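Local coordinates for protein epidermin leader peptide processing serine protease EpiP (Staphylococcus aureus subsp. aureus, PDB 3QFH) that probably acts as a subtilisin-like serine endopeptidase that cleaves the leader peptide from the precursor of the lantibiotic epidermin, at residues A[120-125]-A[396-401]. Sequence-based numbering, arbitrary orientation.
Sequences KHANTK and IIDKYH. With SO4 (sulfate ion), chain N.
The carboxylate of Asp398, reaching out from near the C-terminal end of helix 382-400, is held by the backbone and side chain of Thr124. OD2 takes the main bond on its syn lone pair, from Thr124 N at 3.1 Å and nearly straight (164°). The same N-H makes only a weak, bent bond to OD1, 3.2 Å from Thr124 N. The hydroxyl OG1 of Thr124 adds a very short bond of 2.5 Å to Asp398 OD1, arriving from above the carboxylate plane, 34° out of it. Threonine suits the place because chi1 of -68° sets OG1 beside its own backbone N, so that hydroxyl and amide address one carboxylate together. Aspartate is short enough to receive them close to the helix; its CG also lies beside its own N. Ile397 packs its CG2 methyl against Thr124 OG1 at 3.5 Å, lining the hydroxyl with hydrocarbon, while the backbone of Ala122 passes close to OD2, its CA nearest, with the methyl turned away overall.

In this subtilase fold the loop leads into strand 126-130 of the parallel sheet, and Ser383, the probable nucleophile of a Ser-His-Asp triad with His177 and Asp130, lies in the first turn of helix 382-400. The contact thus ties the approach to the strand carrying Asp130 to the far end of the serine's helix.

Farther out, Asn198 ND2 bonds both Asp398 OD2 and Thr124 O, bridging the two partners. Glu403 lies close to Asp398 OD1, a like charge that may raise the carboxylate's affinity for a proton. Near His401, between it and the loop, a sulfate, probably from the crystallisation liquor, accepts bonds from the amides of Lys120 (N to O2, 2.8 Å) and His121 (N to O1, 3.0 Å), with the His401 ring edge-on to O3, its CE1 3.2 Å away.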
ATOM      1  N   LYS A 120      -7.157  25.563   2.137  1.00 39.63           N
ATOM      2  CA  LYS A 120      -8.407  25.957   2.779  1.00 41.98           C
ATOM      3  C   LYS A 120      -9.476  24.878   2.531  1.00 41.47           C
ATOM      4  O   LYS A 120     -10.330  24.655   3.380  1.00 42.44           O
ATOM      5  CB  LYS A 120      -8.869  27.323   2.255  1.00 43.66           C
ATOM      6  CG  LYS A 120      -9.479  28.212   3.317  1.00 48.63           C
ATOM      7  CD  LYS A 120      -8.418  28.534   4.424  1.00 53.98           C
ATOM      8  CE  LYS A 120      -8.967  29.470   5.494  1.00 56.57           C
ATOM      9  NZ  LYS A 120      -9.393  30.779   4.918  1.00 58.20           N
ATOM     10  N   HIS A 121      -9.405  24.207   1.380  1.00 41.03           N
ATOM     11  CA  HIS A 121     -10.342  23.124   1.022  1.00 41.42           C
ATOM     12  C   HIS A 121      -9.583  21.815   0.760  1.00 39.50           C
ATOM     13  O   HIS A 121      -8.712  21.765  -0.093  1.00 41.19           O
ATOM     14  CB  HIS A 121     -11.157  23.503  -0.210  1.00 42.26           C
ATOM     15  CG  HIS A 121     -11.918  24.787  -0.057  1.00 45.98           C
ATOM     16  ND1 HIS A 121     -13.098  24.878   0.655  1.00 48.92           N
ATOM     17  CD2 HIS A 121     -11.669  26.033  -0.527  1.00 49.13           C
ATOM     18  CE1 HIS A 121     -13.538  26.123   0.620  1.00 48.86           C
ATOM     19  NE2 HIS A 121     -12.692  26.843  -0.094  1.00 49.86           N
ATOM     20  N   ALA A 122      -9.933  20.758   1.481  1.00 37.83           N
ATOM     21  CA  ALA A 122      -9.250  19.461   1.367  1.00 37.07           C
ATOM     22  C   ALA A 122     -10.098  18.437   0.631  1.00 36.38           C
ATOM     23  O   ALA A 122     -10.618  17.496   1.225  1.00 37.90           O
ATOM     24  CB  ALA A 122      -8.889  18.949   2.753  1.00 35.33           C
ATOM     25  N   ASN A 123     -10.181  18.598  -0.677  1.00 35.32           N
ATOM     26  CA  ASN A 123     -11.021  17.765  -1.518  1.00 35.34           C
ATOM     27  C   ASN A 123     -10.446  16.433  -1.980  1.00 33.61           C
ATOM     28  O   ASN A 123     -11.200  15.533  -2.328  1.00 33.45           O
ATOM     29  CB  ASN A 123     -11.482  18.598  -2.720  1.00 37.14           C
ATOM     30  CG  ASN A 123     -12.321  19.798  -2.288  1.00 41.76           C
ATOM     31  OD1 ASN A 123     -12.932  19.775  -1.214  1.00 48.23           O
ATOM     32  ND2 ASN A 123     -12.347  20.844  -3.103  1.00 47.19           N
ATOM     33  N   THR A 124      -9.131  16.294  -1.998  1.00 31.31           N
ATOM     34  CA  THR A 124      -8.544  15.026  -2.423  1.00 31.11           C
ATOM     35  C   THR A 124      -8.882  13.880  -1.457  1.00 30.89           C
ATOM     36  O   THR A 124      -8.804  14.031  -0.236  1.00 29.95           O
ATOM     37  CB  THR A 124      -7.023  15.117  -2.580  1.00 29.33           C
ATOM     38  OG1 THR A 124      -6.719  15.968  -3.683  1.00 30.65           O
ATOM     39  CG2 THR A 124      -6.410  13.749  -2.844  1.00 27.47           C
ATOM     40  N   LYS A 125      -9.271  12.750  -2.040  1.00 31.21           N
ATOM     41  CA  LYS A 125      -9.584  11.524  -1.300  1.00 32.38           C
ATOM     42  C   LYS A 125      -8.413  10.590  -1.325  1.00 30.00           C
ATOM     43  O   LYS A 125      -7.906  10.274  -2.404  1.00 30.18           O
ATOM     44  CB  LYS A 125     -10.722  10.764  -1.967  1.00 34.32           C
ATOM     45  CG  LYS A 125     -12.107  11.108  -1.545  1.00 40.99           C
ATOM     46  CD  LYS A 125     -12.509  12.514  -1.819  1.00 48.03           C
ATOM     47  CE  LYS A 125     -14.045  12.580  -1.864  1.00 52.13           C
ATOM     48  NZ  LYS A 125     -14.654  11.743  -0.765  1.00 55.16           N
ATOM     49  N   ILE A 396      -0.549  18.399  -1.436  1.00 24.17           N
ATOM     50  CA  ILE A 396       0.080  19.073  -2.567  1.00 25.14           C
ATOM     51  C   ILE A 396      -0.917  19.268  -3.721  1.00 25.11           C
ATOM     52  O   ILE A 396      -0.995  20.341  -4.321  1.00 25.12           O
ATOM     53  CB  ILE A 396       1.327  18.299  -3.033  1.00 24.77           C
ATOM     54  CG1 ILE A 396       2.430  18.426  -1.977  1.00 24.63           C
ATOM     55  CG2 ILE A 396       1.816  18.841  -4.386  1.00 24.78           C
ATOM     56  CD1 ILE A 396       3.541  17.364  -2.111  1.00 27.47           C
ATOM     57  N   ILE A 397      -1.689  18.235  -4.010  1.00 25.42           N
ATOM     58  CA  ILE A 397      -2.707  18.327  -5.061  1.00 26.35           C
ATOM     59  C   ILE A 397      -3.728  19.428  -4.734  1.00 26.48           C
ATOM     60  O   ILE A 397      -4.118  20.233  -5.608  1.00 26.74           O
ATOM     61  CB  ILE A 397      -3.413  16.965  -5.275  1.00 25.58           C
ATOM     62  CG1 ILE A 397      -2.411  15.949  -5.857  1.00 27.09           C
ATOM     63  CG2 ILE A 397      -4.598  17.127  -6.250  1.00 27.98           C
ATOM     64  CD1 ILE A 397      -2.887  14.455  -5.821  1.00 25.83           C
ATOM     65  N   ASP A 398      -4.159  19.482  -3.483  1.00 26.15           N
ATOM     66  CA  ASP A 398      -5.143  20.496  -3.079  1.00 28.20           C
ATOM     67  C   ASP A 398      -4.516  21.915  -2.984  1.00 28.59           C
ATOM     68  O   ASP A 398      -5.114  22.902  -3.408  1.00 25.67           O
ATOM     69  CB  ASP A 398      -5.805  20.103  -1.765  1.00 28.04           C
ATOM     70  CG  ASP A 398      -6.630  18.818  -1.882  1.00 36.75           C
ATOM     71  OD1 ASP A 398      -6.875  18.372  -3.027  1.00 43.54           O
ATOM     72  OD2 ASP A 398      -7.019  18.240  -0.830  1.00 41.46           O
ATOM     73  N   LYS A 399      -3.292  21.993  -2.480  1.00 26.81           N
ATOM     74  CA  LYS A 399      -2.619  23.280  -2.307  1.00 28.56           C
ATOM     75  C   LYS A 399      -2.325  23.994  -3.626  1.00 29.19           C
ATOM     76  O   LYS A 399      -2.523  25.184  -3.725  1.00 30.17           O
ATOM     77  CB  LYS A 399      -1.306  23.094  -1.536  1.00 27.52           C
ATOM     78  CG  LYS A 399      -0.562  24.378  -1.176  1.00 29.98           C
ATOM     79  CD  LYS A 399      -1.218  25.138  -0.013  1.00 30.54           C
ATOM     80  CE  LYS A 399      -0.398  26.358   0.362  1.00 35.64           C
ATOM     81  NZ  LYS A 399      -0.823  26.980   1.652  1.00 33.92           N
ATOM     82  N   TYR A 400      -1.877  23.255  -4.632  1.00 30.48           N
ATOM     83  CA  TYR A 400      -1.487  23.848  -5.916  1.00 30.89           C
ATOM     84  C   TYR A 400      -2.475  23.555  -7.046  1.00 31.98           C
ATOM     85  O   TYR A 400      -2.228  23.921  -8.194  1.00 32.26           O
ATOM     86  CB  TYR A 400      -0.057  23.387  -6.277  1.00 30.27           C
ATOM     87  CG  TYR A 400       0.919  23.696  -5.178  1.00 29.01           C
ATOM     88  CD1 TYR A 400       1.266  22.729  -4.251  1.00 29.98           C
ATOM     89  CD2 TYR A 400       1.431  24.975  -5.008  1.00 29.89           C
ATOM     90  CE1 TYR A 400       2.149  22.999  -3.214  1.00 29.84           C
ATOM     91  CE2 TYR A 400       2.315  25.263  -3.953  1.00 33.58           C
ATOM     92  CZ  TYR A 400       2.671  24.260  -3.067  1.00 30.65           C
ATOM     93  OH  TYR A 400       3.536  24.494  -2.020  1.00 33.10           O
ATOM     94  N   HIS A 401      -3.594  22.912  -6.698  1.00 32.11           N
ATOM     95  CA  HIS A 401      -4.674  22.600  -7.628  1.00 32.22           C
ATOM     96  C   HIS A 401      -4.191  21.768  -8.806  1.00 31.40           C
ATOM     97  O   HIS A 401      -4.404  22.140  -9.966  1.00 29.97           O
ATOM     98  CB  HIS A 401      -5.322  23.894  -8.127  1.00 34.97           C
ATOM     99  CG  HIS A 401      -5.628  24.863  -7.036  1.00 40.28           C
ATOM    100  ND1 HIS A 401      -6.522  24.584  -6.024  1.00 47.63           N
ATOM    101  CD2 HIS A 401      -5.156  26.108  -6.787  1.00 44.95           C
ATOM    102  CE1 HIS A 401      -6.583  25.612  -5.197  1.00 49.54           C
ATOM    103  NE2 HIS A 401      -5.766  26.551  -5.640  1.00 48.39           N
TER
HETATM  104  S   SO4 N 460      -7.721  26.821  -1.096  0.75 63.64           S
HETATM  105  O1  SO4 N 460      -8.198  25.437  -1.017  0.75 57.92           O
HETATM  106  O2  SO4 N 460      -6.627  27.046  -0.145  0.75 63.36           O
HETATM  107  O3  SO4 N 460      -7.232  27.115  -2.438  0.75 63.19           O
HETATM  108  O4  SO4 N 460      -8.821  27.730  -0.793  0.75 65.34           O